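PDB 4B45: tubulin-like protein CetZ2, which binds GTP, belongs to the tubulin/FtsZ-like CetZ family of cytoskeletal GTPases and takes part in the control of cell shape in an archaeon. Local coordinates for residues A42-L47 / T51-Q56; H62-G65 / E69-A72; S107-A112 / Q143-R148; L115-A120 / A154-A159; G131-A136 / E326-R331. All coordinates share one frame; numbering follows the deposited sequence.

Contact 1 (A42-L47 / T51-Q56)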
# COMPACT_ATOMS: atom_id res chain seq x y z
N ALA A 42 -6.77 3.56 23.40
CA ALA A 42 -5.34 3.31 23.63
C ALA A 42 -4.50 3.29 22.33
O ALA A 42 -3.38 3.81 22.30
CB ALA A 42 -5.15 2.02 24.42
N ASP A 43 -5.05 2.68 21.28
CA ASP A 43 -4.39 2.65 19.98
C ASP A 43 -4.07 4.04 19.46
O ASP A 43 -3.02 4.26 18.86
CB ASP A 43 -5.27 1.95 18.95
CG ASP A 43 -5.42 0.47 19.23
OD1 ASP A 43 -4.74 -0.03 20.15
OD2 ASP A 43 -6.23 -0.19 18.53
N LEU A 44 -4.98 4.96 19.68
CA LEU A 44 -4.85 6.29 19.10
C LEU A 44 -3.85 7.13 19.86
O LEU A 44 -3.19 7.99 19.28
CB LEU A 44 -6.21 6.98 19.06
CG LEU A 44 -7.22 6.33 18.12
CD1 LEU A 44 -8.57 6.96 18.37
CD2 LEU A 44 -6.79 6.53 16.66
N GLN A 45 -3.72 6.86 21.15
CA GLN A 45 -2.90 7.71 22.01
C GLN A 45 -1.41 7.63 21.69
O GLN A 45 -0.67 8.57 21.98
CB GLN A 45 -3.17 7.41 23.49
CG GLN A 45 -4.59 7.79 23.91
CD GLN A 45 -4.84 7.57 25.39
OE1 GLN A 45 -5.07 6.44 25.82
NE2 GLN A 45 -4.82 8.65 26.17
N SER A 46 -0.99 6.54 21.08
CA SER A 46 0.43 6.31 20.82
C SER A 46 0.88 6.90 19.48
O SER A 46 2.07 7.11 19.26
CB SER A 46 0.73 4.82 20.86
OG SER A 46 -0.20 4.10 20.07
N LEU A 47 -0.08 7.16 18.60
CA LEU A 47 0.23 7.62 17.25
C LEU A 47 0.57 9.10 17.17
O LEU A 47 -0.01 9.92 17.88
CB LEU A 47 -0.94 7.30 16.31
CG LEU A 47 -1.33 5.83 16.23
CD1 LEU A 47 -2.55 5.67 15.35
CD2 LEU A 47 -0.17 5.01 15.68
N THR A 51 -5.73 12.11 15.39
CA THR A 51 -6.54 10.95 15.74
C THR A 51 -8.02 11.31 15.90
O THR A 51 -8.36 12.40 16.37
CB THR A 51 -6.04 10.28 17.04
OG1 THR A 51 -6.12 11.22 18.12
CG2 THR A 51 -4.60 9.82 16.89
N VAL A 52 -8.89 10.39 15.49
CA VAL A 52 -10.33 10.52 15.71
C VAL A 52 -10.89 9.27 16.36
O VAL A 52 -10.81 8.17 15.79
CB VAL A 52 -11.12 10.73 14.41
CG1 VAL A 52 -12.60 10.95 14.74
CG2 VAL A 52 -10.57 11.90 13.63
N LEU A 53 -11.47 9.43 17.55
CA LEU A 53 -12.08 8.32 18.25
C LEU A 53 -13.57 8.31 17.94
O LEU A 53 -14.25 9.33 18.07
CB LEU A 53 -11.84 8.41 19.76
CG LEU A 53 -12.28 7.22 20.63
CD1 LEU A 53 -11.53 5.92 20.31
CD2 LEU A 53 -12.16 7.54 22.12
N ILE A 54 -14.07 7.17 17.49
CA ILE A 54 -15.48 7.02 17.19
C ILE A 54 -16.04 5.85 18.00
O ILE A 54 -15.28 5.03 18.52
CB ILE A 54 -15.73 6.77 15.67
CG1 ILE A 54 -15.05 5.47 15.21
CG2 ILE A 54 -15.20 7.93 14.84
CD1 ILE A 54 -15.22 5.19 13.71
N GLY A 55 -17.36 5.82 18.12
CA GLY A 55 -18.06 4.68 18.68
C GLY A 55 -18.16 4.54 20.19
O GLY A 55 -18.63 3.50 20.65
N GLN A 56 -17.72 5.55 20.94
CA GLN A 56 -17.74 5.48 22.41
C GLN A 56 -19.11 5.18 23.00
O GLN A 56 -19.22 4.56 24.06
CB GLN A 56 -17.19 6.76 23.05
CG GLN A 56 -15.81 7.15 22.55
CD GLN A 56 -15.90 8.13 21.41
OE1 GLN A 56 -16.57 7.87 20.41
NE2 GLN A 56 -15.26 9.28 21.56
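Leu44 lies against Thr51 and Leu53 where the short helix of a beta-alpha-beta unit (strand 31-38, helix 41-45, strand 50-53) covers its own outgoing strand, at the edge of the GTPase-domain sheet. The packed part centres on this one leucine. Its CG, anti to the carbonyl carbon (chi1 -67°), leans the isobutyl group toward the strand: CD2 runs past Thr51, 3.8 Å from Thr51 CB, while CD1 meets the CD1 of Leu53 at 3.7 Å. Cut back to alanine, with CD1 gone from Leu53 and CD2 from Thr51, this position is likely to open a gap between helix and strand, most of all at Leu53. The solvent side belongs to Ala42, Gln45 and Ser46, which turn away from the strand. Leu47 is only marginal to Thr51, CB to CG2 at 4.5 Å, because it packs inward on Ala36 and Ser17. The helix backbone comes close as well: Leu44 O lies 3.3 Å from Thr51 CG2.

Contact 2 (H62-G65 / E69-A72). With GSP (5'-guanosine-diphosphate-monothiophosphate), chain C.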
# COMPACT_ATOMS: atom_id res chain seq x y z
N HIS A 62 -13.01 0.87 23.74
CA HIS A 62 -12.24 -0.37 23.87
C HIS A 62 -12.31 -1.32 22.67
O HIS A 62 -12.16 -2.53 22.83
CB HIS A 62 -12.53 -1.11 25.21
CG HIS A 62 -13.95 -1.56 25.41
ND1 HIS A 62 -14.68 -2.19 24.43
CD2 HIS A 62 -14.76 -1.49 26.49
CE1 HIS A 62 -15.88 -2.48 24.90
NE2 HIS A 62 -15.96 -2.06 26.15
N GLY A 63 -12.53 -0.77 21.47
CA GLY A 63 -12.48 -1.55 20.24
C GLY A 63 -13.71 -2.41 20.05
O GLY A 63 -14.55 -2.50 20.94
N VAL A 64 -13.82 -3.06 18.89
CA VAL A 64 -14.99 -3.89 18.60
C VAL A 64 -14.67 -5.38 18.59
O VAL A 64 -15.53 -6.20 18.24
CB VAL A 64 -15.68 -3.50 17.27
CG1 VAL A 64 -16.06 -2.02 17.27
CG2 VAL A 64 -14.80 -3.84 16.06
N GLY A 65 -13.45 -5.74 18.97
CA GLY A 65 -13.08 -7.13 19.22
C GLY A 65 -13.32 -8.07 18.06
O GLY A 65 -13.80 -9.19 18.24
N GLU A 69 -19.23 -6.40 11.69
CA GLU A 69 -20.50 -5.72 11.50
C GLU A 69 -20.68 -4.55 12.47
O GLU A 69 -21.32 -3.55 12.15
CB GLU A 69 -21.65 -6.72 11.59
CG GLU A 69 -21.54 -7.83 10.55
CD GLU A 69 -22.63 -8.88 10.69
OE1 GLU A 69 -23.45 -8.79 11.63
OE2 GLU A 69 -22.66 -9.81 9.85
N LEU A 70 -20.10 -4.67 13.66
CA LEU A 70 -20.06 -3.57 14.60
C LEU A 70 -19.09 -2.49 14.11
O LEU A 70 -19.34 -1.30 14.29
CB LEU A 70 -19.66 -4.06 15.99
CG LEU A 70 -19.73 -3.06 17.14
CD1 LEU A 70 -21.08 -2.34 17.16
CD2 LEU A 70 -19.49 -3.78 18.46
N GLY A 71 -17.99 -2.92 13.49
CA GLY A 71 -17.02 -2.00 12.92
C GLY A 71 -17.61 -1.15 11.81
O GLY A 71 -17.27 0.03 11.66
N ALA A 72 -18.49 -1.74 11.02
CA ALA A 72 -19.15 -1.04 9.94
C ALA A 72 -20.21 -0.05 10.47
O ALA A 72 -20.29 1.09 10.01
CB ALA A 72 -19.79 -2.04 8.97
PG GSP C . -9.99 -5.41 16.44
O3B GSP C . -10.04 -4.16 15.44
S1G GSP C . -9.38 -7.21 15.61
O2G GSP C . -9.08 -5.09 17.66
O3G GSP C . -11.40 -5.61 16.83
PB GSP C . -8.86 -3.63 14.50
O1B GSP C . -8.14 -2.43 15.05
O2B GSP C . -9.49 -3.22 13.17
PA GSP C . -6.36 -4.56 13.63
O1A GSP C . -5.26 -4.77 14.64
O2A GSP C . -6.13 -3.22 12.98
O3A GSP C . -7.79 -4.75 14.25
O5' GSP C . -6.26 -5.59 12.48
C5' GSP C . -5.83 -6.90 12.66
C4' GSP C . -5.08 -7.40 11.50
O4' GSP C . -4.06 -6.51 11.16
C3' GSP C . -4.41 -8.69 11.78
O3' GSP C . -4.32 -9.34 10.57
C2' GSP C . -3.07 -8.32 12.23
O2' GSP C . -2.18 -9.32 11.90
C1' GSP C . -2.79 -7.14 11.44
N9 GSP C . -1.95 -6.14 12.06
C8 GSP C . -2.08 -5.64 13.30
N7 GSP C . -1.14 -4.69 13.50
C5 GSP C . -0.41 -4.57 12.35
C6 GSP C . 0.67 -3.72 11.97
O6 GSP C . 1.21 -2.80 12.85
N1 GSP C . 1.18 -3.85 10.73
C2 GSP C . 0.67 -4.75 9.86
N2 GSP C . 1.27 -4.84 8.52
N3 GSP C . -0.36 -5.56 10.17
C4 GSP C . -0.92 -5.48 11.43
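The loop that reaches the terminal thiophosphate of the bound nucleotide rests, through Val64, on the first turn of helix 68-85, where Leu70 receives it. Val64 offers CB and CG1 to the isobutyl group of Leu70: CG1 is 3.8 Å from Leu70 CG and CB is 4.0 Å from Leu70 CD2, the two side chains lying at a slant to each other. The second valine methyl has another task. With CG1 anti to the carbonyl carbon (chi1 -55°), CG2 is left between the backbone N and the carbonyl carbon, over the helix backbone, 4.2 Å from Gly71 N, and also beside the nucleotide, 3.9 Å from O3G of GSP. In this GTPase domain the loop is part of the GTP site: Gly65 follows directly, its backbone N 3.0 Å from O3G, and the neighbouring Gly66 N gives GSP a hydrogen bond. Shortening Val64 to alanine, which removes CG1 from Leu70 and CG2 from beside O3G, would probably open a gap toward the helix and let the loop shift more freely. Gly71 meets CG2 with backbone alone. Val59 of helix 56-59 touches both Val64 and Leu70, and the side-chain OD1 of Asp67 accepts a hydrogen bond from Leu70 N.

Contact 3 (S107-A112 / Q143-R148). With GSP (5'-guanosine-diphosphate-monothiophosphate), chain C.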
# COMPACT_ATOMS: atom_id res chain seq x y z
N SER A 107 -12.48 -3.18 13.22
CA SER A 107 -12.66 -1.77 12.90
C SER A 107 -12.29 -1.44 11.46
O SER A 107 -13.08 -0.85 10.73
CB SER A 107 -11.85 -0.89 13.85
OG SER A 107 -12.48 -0.82 15.12
N GLY A 108 -11.08 -1.82 11.06
CA GLY A 108 -10.62 -1.55 9.71
C GLY A 108 -11.49 -2.32 8.74
O GLY A 108 -12.02 -1.77 7.79
N SER A 109 -11.63 -3.61 9.01
CA SER A 109 -12.42 -4.50 8.18
C SER A 109 -13.82 -3.93 7.92
O SER A 109 -14.26 -3.84 6.78
CB SER A 109 -12.53 -5.86 8.86
OG SER A 109 -13.50 -6.68 8.25
N GLY A 110 -14.50 -3.54 8.99
CA GLY A 110 -15.84 -3.01 8.89
C GLY A 110 -15.88 -1.60 8.35
O GLY A 110 -16.61 -1.31 7.40
N GLY A 111 -15.06 -0.72 8.92
CA GLY A 111 -15.08 0.69 8.58
C GLY A 111 -14.42 1.08 7.27
O GLY A 111 -14.82 2.07 6.66
N ALA A 112 -13.41 0.34 6.82
CA ALA A 112 -12.70 0.76 5.60
C ALA A 112 -13.61 0.87 4.39
O ALA A 112 -13.59 1.89 3.70
CB ALA A 112 -11.49 -0.15 5.31
N GLN A 143 -9.64 -14.40 8.88
CA GLN A 143 -9.69 -14.76 7.46
C GLN A 143 -11.06 -14.37 6.88
O GLN A 143 -11.13 -13.79 5.79
CB GLN A 143 -9.44 -16.26 7.27
CG GLN A 143 -8.13 -16.78 7.89
CD GLN A 143 -6.88 -16.24 7.22
OE1 GLN A 143 -6.93 -15.63 6.14
NE2 GLN A 143 -5.73 -16.45 7.86
N VAL A 144 -12.12 -14.67 7.62
CA VAL A 144 -13.49 -14.31 7.24
C VAL A 144 -13.71 -12.79 7.16
O VAL A 144 -14.25 -12.29 6.17
CB VAL A 144 -14.53 -14.97 8.18
CG1 VAL A 144 -15.92 -14.34 8.02
CG2 VAL A 144 -14.59 -16.46 7.93
N ASN A 145 -13.29 -12.06 8.19
CA ASN A 145 -13.33 -10.59 8.14
C ASN A 145 -12.63 -10.03 6.89
O ASN A 145 -13.14 -9.13 6.21
CB ASN A 145 -12.69 -9.99 9.40
CG ASN A 145 -13.61 -10.05 10.61
OD1 ASN A 145 -14.80 -10.31 10.50
ND2 ASN A 145 -13.05 -9.79 11.79
N ALA A 146 -11.45 -10.56 6.59
CA ALA A 146 -10.67 -10.08 5.46
C ALA A 146 -11.31 -10.47 4.15
O ALA A 146 -11.27 -9.70 3.19
CB ALA A 146 -9.24 -10.59 5.54
N GLY A 147 -11.89 -11.66 4.10
CA GLY A 147 -12.54 -12.14 2.89
C GLY A 147 -13.65 -11.21 2.46
O GLY A 147 -13.66 -10.72 1.34
N ARG A 148 -14.57 -10.95 3.38
CA ARG A 148 -15.68 -10.04 3.14
C ARG A 148 -15.21 -8.61 2.87
O ARG A 148 -15.69 -7.94 1.95
CB ARG A 148 -16.61 -10.04 4.36
CG ARG A 148 -17.37 -11.34 4.52
CD ARG A 148 -18.01 -11.46 5.89
NE ARG A 148 -18.89 -12.62 5.95
CZ ARG A 148 -19.49 -13.07 7.05
NH1 ARG A 148 -19.30 -12.46 8.22
NH2 ARG A 148 -20.28 -14.13 6.98
PG GSP C . -9.99 -5.41 16.44
O3B GSP C . -10.04 -4.16 15.44
S1G GSP C . -9.38 -7.21 15.61
O2G GSP C . -9.08 -5.09 17.66
O3G GSP C . -11.40 -5.61 16.83
PB GSP C . -8.86 -3.63 14.50
O1B GSP C . -8.14 -2.43 15.05
O2B GSP C . -9.49 -3.22 13.17
PA GSP C . -6.36 -4.56 13.63
O1A GSP C . -5.26 -4.77 14.64
O2A GSP C . -6.13 -3.22 12.98
O3A GSP C . -7.79 -4.75 14.25
O5' GSP C . -6.26 -5.59 12.48
C5' GSP C . -5.83 -6.90 12.66
C4' GSP C . -5.08 -7.40 11.50
O4' GSP C . -4.06 -6.51 11.16
C3' GSP C . -4.41 -8.69 11.78
O3' GSP C . -4.32 -9.34 10.57
C2' GSP C . -3.07 -8.32 12.23
O2' GSP C . -2.18 -9.32 11.90
C1' GSP C . -2.79 -7.14 11.44
N9 GSP C . -1.95 -6.14 12.06
C8 GSP C . -2.08 -5.64 13.30
N7 GSP C . -1.14 -4.69 13.50
C5 GSP C . -0.41 -4.57 12.35
C6 GSP C . 0.67 -3.72 11.97
O6 GSP C . 1.21 -2.80 12.85
N1 GSP C . 1.18 -3.85 10.73
C2 GSP C . 0.67 -4.75 9.86
N2 GSP C . 1.27 -4.84 8.52
N3 GSP C . -0.36 -5.56 10.17
C4 GSP C . -0.92 -5.48 11.43
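Ser109 and Asn145 carry the contact between two helices that meet beside the phosphates, and the polar link comes first. The Ser109 hydroxyl, its OG anti to the backbone N (chi1 168°), is placed to donate to the backbone O of Asn145 across 3.2 Å, but this hydrogen bond is doubtful, because OG lies too close to another atom of the model. The van der Waals part is small: the same OG lies 3.6 Å from Asn145 CB. The Asn145 amide is committed to other partners, its ND2 donating to the backbone oxygens of Gly66 and Gly104, so this helix also braces loops of the GTP site. A third group of bonds runs to the nucleotide. Gly108 N points almost straight at O2B of GSP, 3.0 Å away with an N-H...O angle of 171°, while Ser107 N makes weak bonds to O2B, at 3.0 Å, and to O3B. The glycine-rich sequence leading into helix 107-120 resembles the tubulin/FtsZ signature motif; the amides of the first helical residues hold O2B, and the helix dipole would probably favour its negative charge. Helix 107-120 rests through Ala112 on strand 96-102, while Val144 and Arg148 of helix 140-156 touch Ile336 of helix 323-340.

Contact 4 (L115-A120 / A154-A159)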
# COMPACT_ATOMS: atom_id res chain seq x y z
N LEU A 115 -15.98 3.94 4.74
CA LEU A 115 -15.31 5.21 4.52
C LEU A 115 -14.87 5.38 3.05
O LEU A 115 -14.95 6.48 2.47
CB LEU A 115 -14.13 5.34 5.48
CG LEU A 115 -13.44 6.69 5.56
CD1 LEU A 115 -14.47 7.74 5.89
CD2 LEU A 115 -12.33 6.66 6.61
N ALA A 116 -14.42 4.29 2.44
CA ALA A 116 -13.99 4.34 1.04
C ALA A 116 -15.17 4.72 0.16
O ALA A 116 -15.06 5.58 -0.70
CB ALA A 116 -13.39 3.02 0.60
N LYS A 117 -16.31 4.06 0.39
CA LYS A 117 -17.51 4.32 -0.39
C LYS A 117 -18.06 5.73 -0.16
O LYS A 117 -18.62 6.34 -1.05
CB LYS A 117 -18.58 3.27 -0.08
CG LYS A 117 -19.86 3.46 -0.86
CD LYS A 117 -20.87 2.38 -0.51
CE LYS A 117 -22.13 2.52 -1.35
NZ LYS A 117 -23.07 1.38 -1.14
N ALA A 118 -17.88 6.25 1.05
CA ALA A 118 -18.32 7.61 1.33
C ALA A 118 -17.44 8.65 0.61
O ALA A 118 -17.95 9.61 0.03
CB ALA A 118 -18.34 7.86 2.84
N LEU A 119 -16.13 8.44 0.65
CA LEU A 119 -15.18 9.37 0.04
C LEU A 119 -15.23 9.34 -1.48
O LEU A 119 -15.14 10.37 -2.14
CB LEU A 119 -13.76 9.03 0.50
CG LEU A 119 -13.50 9.39 1.96
CD1 LEU A 119 -12.33 8.62 2.56
CD2 LEU A 119 -13.26 10.88 2.06
N ALA A 120 -15.38 8.14 -2.04
CA ALA A 120 -15.43 7.97 -3.48
C ALA A 120 -16.63 8.70 -4.08
O ALA A 120 -16.63 9.07 -5.25
CB ALA A 120 -15.49 6.49 -3.83
N ALA A 154 -12.94 -4.00 -2.97
CA ALA A 154 -12.61 -4.16 -4.38
C ALA A 154 -13.71 -3.61 -5.28
O ALA A 154 -13.46 -3.33 -6.46
CB ALA A 154 -12.31 -5.60 -4.72
N ARG A 155 -14.92 -3.49 -4.75
CA ARG A 155 -16.02 -2.88 -5.50
C ARG A 155 -16.13 -1.38 -5.26
O ARG A 155 -16.42 -0.63 -6.18
CB ARG A 155 -17.36 -3.53 -5.15
CG ARG A 155 -17.58 -4.91 -5.72
CD ARG A 155 -19.00 -5.35 -5.45
NE ARG A 155 -19.46 -4.87 -4.15
CZ ARG A 155 -20.73 -4.82 -3.76
NH1 ARG A 155 -21.69 -5.22 -4.58
NH2 ARG A 155 -21.03 -4.35 -2.56
N GLU A 156 -15.91 -0.95 -4.02
CA GLU A 156 -16.17 0.44 -3.65
C GLU A 156 -14.99 1.38 -3.87
O GLU A 156 -15.18 2.57 -4.08
CB GLU A 156 -16.63 0.54 -2.19
CG GLU A 156 -17.80 -0.37 -1.80
CD GLU A 156 -19.09 -0.02 -2.51
OE1 GLU A 156 -19.15 1.06 -3.15
OE2 GLU A 156 -20.05 -0.82 -2.41
N ALA A 157 -13.77 0.85 -3.78
CA ALA A 157 -12.57 1.68 -3.93
C ALA A 157 -12.17 1.77 -5.40
O ALA A 157 -12.64 0.99 -6.24
CB ALA A 157 -11.42 1.11 -3.10
N ASP A 158 -11.30 2.72 -5.72
CA ASP A 158 -10.84 2.83 -7.10
C ASP A 158 -9.79 1.78 -7.37
O ASP A 158 -9.65 1.31 -8.49
CB ASP A 158 -10.34 4.22 -7.43
CG ASP A 158 -11.48 5.20 -7.63
OD1 ASP A 158 -12.18 5.09 -8.66
OD2 ASP A 158 -11.69 6.06 -6.75
N ALA A 159 -9.05 1.41 -6.32
CA ALA A 159 -8.23 0.21 -6.33
C ALA A 159 -7.82 -0.18 -4.92
O ALA A 159 -7.79 0.65 -4.01
CB ALA A 159 -6.99 0.38 -7.22
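Lys117 lays its extended chain obliquely across the carboxylate of Glu156, the methylenes doing most of the touching. The lysine has CG anti to the backbone N (chi1 -180°) and no bend beyond it, which carries the chain outward beside the acid. Glu156 OE1 sits against this shaft, 3.4 Å from both CG and CD of Lys117, and Glu156 CD is 3.6 Å from Lys117 CD. The ammonium end stands farther off: Lys117 NZ is 3.9 Å from Glu156 OE2, a long salt bridge. The glutamate side chain folds at chi2 (-66°), which turns its carboxylate back over the lysine. On its other flank Arg155 NH2 comes to 3.7 Å from the same OE2 of Glu156; that oxygen lies well out of the guanidinium plane, so the attraction is one of charge, with no N-H aimed at it. One acid thus lies between two bases, whose NZ and NH2 are 6.2 Å apart, and would probably ease the repulsion between them. One turn on, Ala120 CB rests 3.9 Å from the backbone O of Glu156. The contact joins the later turns of helix 107-120 to the end of helix 140-156. Beneath it runs strand 127-133, with Val129 touching both Ala116 and Ala157, while Leu115 and Leu119 turn to strand 3-8 and helix 68-85.

Contact 5 (G131-A136 / E326-R331). With GSP (5'-guanosine-diphosphate-monothiophosphate), chain C.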
# COMPACT_ATOMS: atom_id res chain seq x y z
N GLY A 131 -4.66 -2.11 1.75
CA GLY A 131 -5.22 -3.15 2.60
C GLY A 131 -4.23 -4.21 3.03
O GLY A 131 -3.49 -4.75 2.20
N ILE A 132 -4.23 -4.51 4.33
CA ILE A 132 -3.35 -5.56 4.87
C ILE A 132 -4.05 -6.91 4.98
O ILE A 132 -5.04 -7.06 5.72
CB ILE A 132 -2.77 -5.19 6.24
CG1 ILE A 132 -1.85 -3.97 6.11
CG2 ILE A 132 -2.00 -6.35 6.85
CD1 ILE A 132 -1.81 -3.11 7.37
N LEU A 133 -3.53 -7.89 4.24
CA LEU A 133 -4.05 -9.24 4.26
C LEU A 133 -3.48 -9.99 5.47
O LEU A 133 -2.28 -9.88 5.75
CB LEU A 133 -3.64 -9.94 2.96
CG LEU A 133 -4.57 -10.99 2.36
CD1 LEU A 133 -5.91 -10.37 1.99
CD2 LEU A 133 -3.91 -11.63 1.14
N PRO A 134 -4.32 -10.73 6.20
CA PRO A 134 -3.81 -11.44 7.37
C PRO A 134 -2.92 -12.59 6.95
O PRO A 134 -3.13 -13.19 5.90
CB PRO A 134 -5.08 -12.01 8.03
CG PRO A 134 -6.05 -12.15 6.90
CD PRO A 134 -5.76 -10.99 5.98
N GLY A 135 -1.93 -12.92 7.77
CA GLY A 135 -1.14 -14.11 7.52
C GLY A 135 -2.00 -15.35 7.56
O GLY A 135 -3.02 -15.41 8.28
N ALA A 136 -1.59 -16.35 6.79
CA ALA A 136 -2.30 -17.62 6.68
C ALA A 136 -2.46 -18.37 8.01
O ALA A 136 -3.36 -19.22 8.14
CB ALA A 136 -1.64 -18.50 5.63
N GLU A 326 -6.31 -16.51 -4.41
CA GLU A 326 -7.25 -17.60 -4.57
C GLU A 326 -7.22 -18.55 -3.38
O GLU A 326 -8.26 -19.02 -2.92
CB GLU A 326 -6.96 -18.36 -5.86
CG GLU A 326 -7.13 -17.51 -7.11
CD GLU A 326 -6.48 -18.14 -8.33
OE1 GLU A 326 -5.63 -19.04 -8.15
OE2 GLU A 326 -6.83 -17.74 -9.46
N SER A 327 -6.02 -18.83 -2.88
CA SER A 327 -5.88 -19.65 -1.69
C SER A 327 -6.56 -18.95 -0.51
O SER A 327 -7.31 -19.56 0.24
CB SER A 327 -4.40 -19.91 -1.38
OG SER A 327 -4.27 -20.59 -0.16
N PHE A 328 -6.30 -17.65 -0.38
CA PHE A 328 -6.88 -16.87 0.71
C PHE A 328 -8.42 -16.91 0.70
O PHE A 328 -9.04 -17.19 1.73
CB PHE A 328 -6.38 -15.41 0.69
CG PHE A 328 -7.25 -14.47 1.48
CD1 PHE A 328 -7.30 -14.56 2.86
CD2 PHE A 328 -8.04 -13.53 0.84
CE1 PHE A 328 -8.12 -13.71 3.60
CE2 PHE A 328 -8.86 -12.67 1.57
CZ PHE A 328 -8.91 -12.78 2.95
N MET A 329 -9.03 -16.64 -0.45
CA MET A 329 -10.49 -16.68 -0.56
C MET A 329 -11.05 -18.08 -0.30
O MET A 329 -12.12 -18.23 0.30
CB MET A 329 -10.95 -16.17 -1.93
CG MET A 329 -10.66 -14.69 -2.18
SD MET A 329 -11.35 -13.58 -0.93
CE MET A 329 -13.00 -13.29 -1.58
N GLU A 330 -10.33 -19.10 -0.74
CA GLU A 330 -10.75 -20.49 -0.58
C GLU A 330 -10.88 -20.90 0.89
O GLU A 330 -11.87 -21.53 1.28
CB GLU A 330 -9.77 -21.42 -1.30
CG GLU A 330 -10.04 -22.91 -1.14
CD GLU A 330 -9.00 -23.78 -1.83
OE1 GLU A 330 -8.30 -23.27 -2.75
OE2 GLU A 330 -8.87 -24.97 -1.47
N ARG A 331 -9.90 -20.53 1.71
CA ARG A 331 -9.94 -20.92 3.11
C ARG A 331 -11.01 -20.11 3.83
O ARG A 331 -11.70 -20.61 4.71
CB ARG A 331 -8.59 -20.70 3.78
CG ARG A 331 -7.40 -21.20 2.96
CD ARG A 331 -7.07 -22.66 3.23
NE ARG A 331 -6.06 -23.17 2.29
CZ ARG A 331 -4.77 -22.85 2.32
NH1 ARG A 331 -4.30 -22.00 3.23
NH2 ARG A 331 -3.94 -23.38 1.42
PG GSP C . -9.99 -5.41 16.44
O3B GSP C . -10.04 -4.16 15.44
S1G GSP C . -9.38 -7.21 15.61
O2G GSP C . -9.08 -5.09 17.66
O3G GSP C . -11.40 -5.61 16.83
PB GSP C . -8.86 -3.63 14.50
O1B GSP C . -8.14 -2.43 15.05
O2B GSP C . -9.49 -3.22 13.17
PA GSP C . -6.36 -4.56 13.63
O1A GSP C . -5.26 -4.77 14.64
O2A GSP C . -6.13 -3.22 12.98
O3A GSP C . -7.79 -4.75 14.25
O5' GSP C . -6.26 -5.59 12.48
C5' GSP C . -5.83 -6.90 12.66
C4' GSP C . -5.08 -7.40 11.50
O4' GSP C . -4.06 -6.51 11.16
C3' GSP C . -4.41 -8.69 11.78
O3' GSP C . -4.32 -9.34 10.57
C2' GSP C . -3.07 -8.32 12.23
O2' GSP C . -2.18 -9.32 11.90
C1' GSP C . -2.79 -7.14 11.44
N9 GSP C . -1.95 -6.14 12.06
C8 GSP C . -2.08 -5.64 13.30
N7 GSP C . -1.14 -4.69 13.50
C5 GSP C . -0.41 -4.57 12.35
C6 GSP C . 0.67 -3.72 11.97
O6 GSP C . 1.21 -2.80 12.85
N1 GSP C . 1.18 -3.85 10.73
C2 GSP C . 0.67 -4.75 9.86
N2 GSP C . 1.27 -4.84 8.52
N3 GSP C . -0.36 -5.56 10.17
C4 GSP C . -0.92 -5.48 11.43
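Strand 127-133 runs on extended through Pro134 and Gly135, and helix 323-340 turns Phe328 toward Leu133 and Pro134. Leu133 CD1 stands over one face of the Phe328 ring, 3.9 Å from its centroid and only 16° off the normal, a CH-pi contact; it leans toward the CE2 side of the ring, 3.8 Å from that atom. Pro134 comes at the ring obliquely, its CG 4.2 Å from Phe328 CE1, with the two side chains crossing at about a right angle. Phe328 reaches both of them because its CG stands anti to the backbone N (chi1 162°), which sends the phenyl group out from the helix. Ala146 and Gln143 of helix 140-156 also touch the ring, which therefore sits where a GTPase-domain strand, its next helix and a helix of the C-terminal domain come together. The strand also faces the nucleotide. Ile132 CD1 packs 3.7 Å from N2 of the GSP guanine, and Pro134 CB is 3.8 Å from the ribose O3' of GSP. Between the segments the contact is wholly apolar and buried, held by shape and dispersion and not by charge; Pro134 touches the ring on one hand and the ribose on the other, a direct path of packing from the C-terminal helix to the nucleotide.

Overall arrangement
Contacts 2, 3 and 5 line up along GSP: contact 2 at the terminal phosphate, contact 3 at the beta-phosphate and contact 5 at the guanine and ribose. Contacts 2 and 3 have centres 10 Å apart and touch, Val64 CG2 lying 3.7 Å from Ser107 N; contacts 3 and 5, 11 Å apart between centres, meet where Gln143 NE2 probably bonds to Gly135 O at 2.9 Å. Contact 4 uses the same two helices as contact 3, farther along, its centre 14 Å away and away from the GTP site. Contact 1 lies at the sheet edge, 13 Å from contact 2 between centres, with the side chain of Leu47 about 8 Å from GSP. Only contact 5 brings in the C-terminal domain.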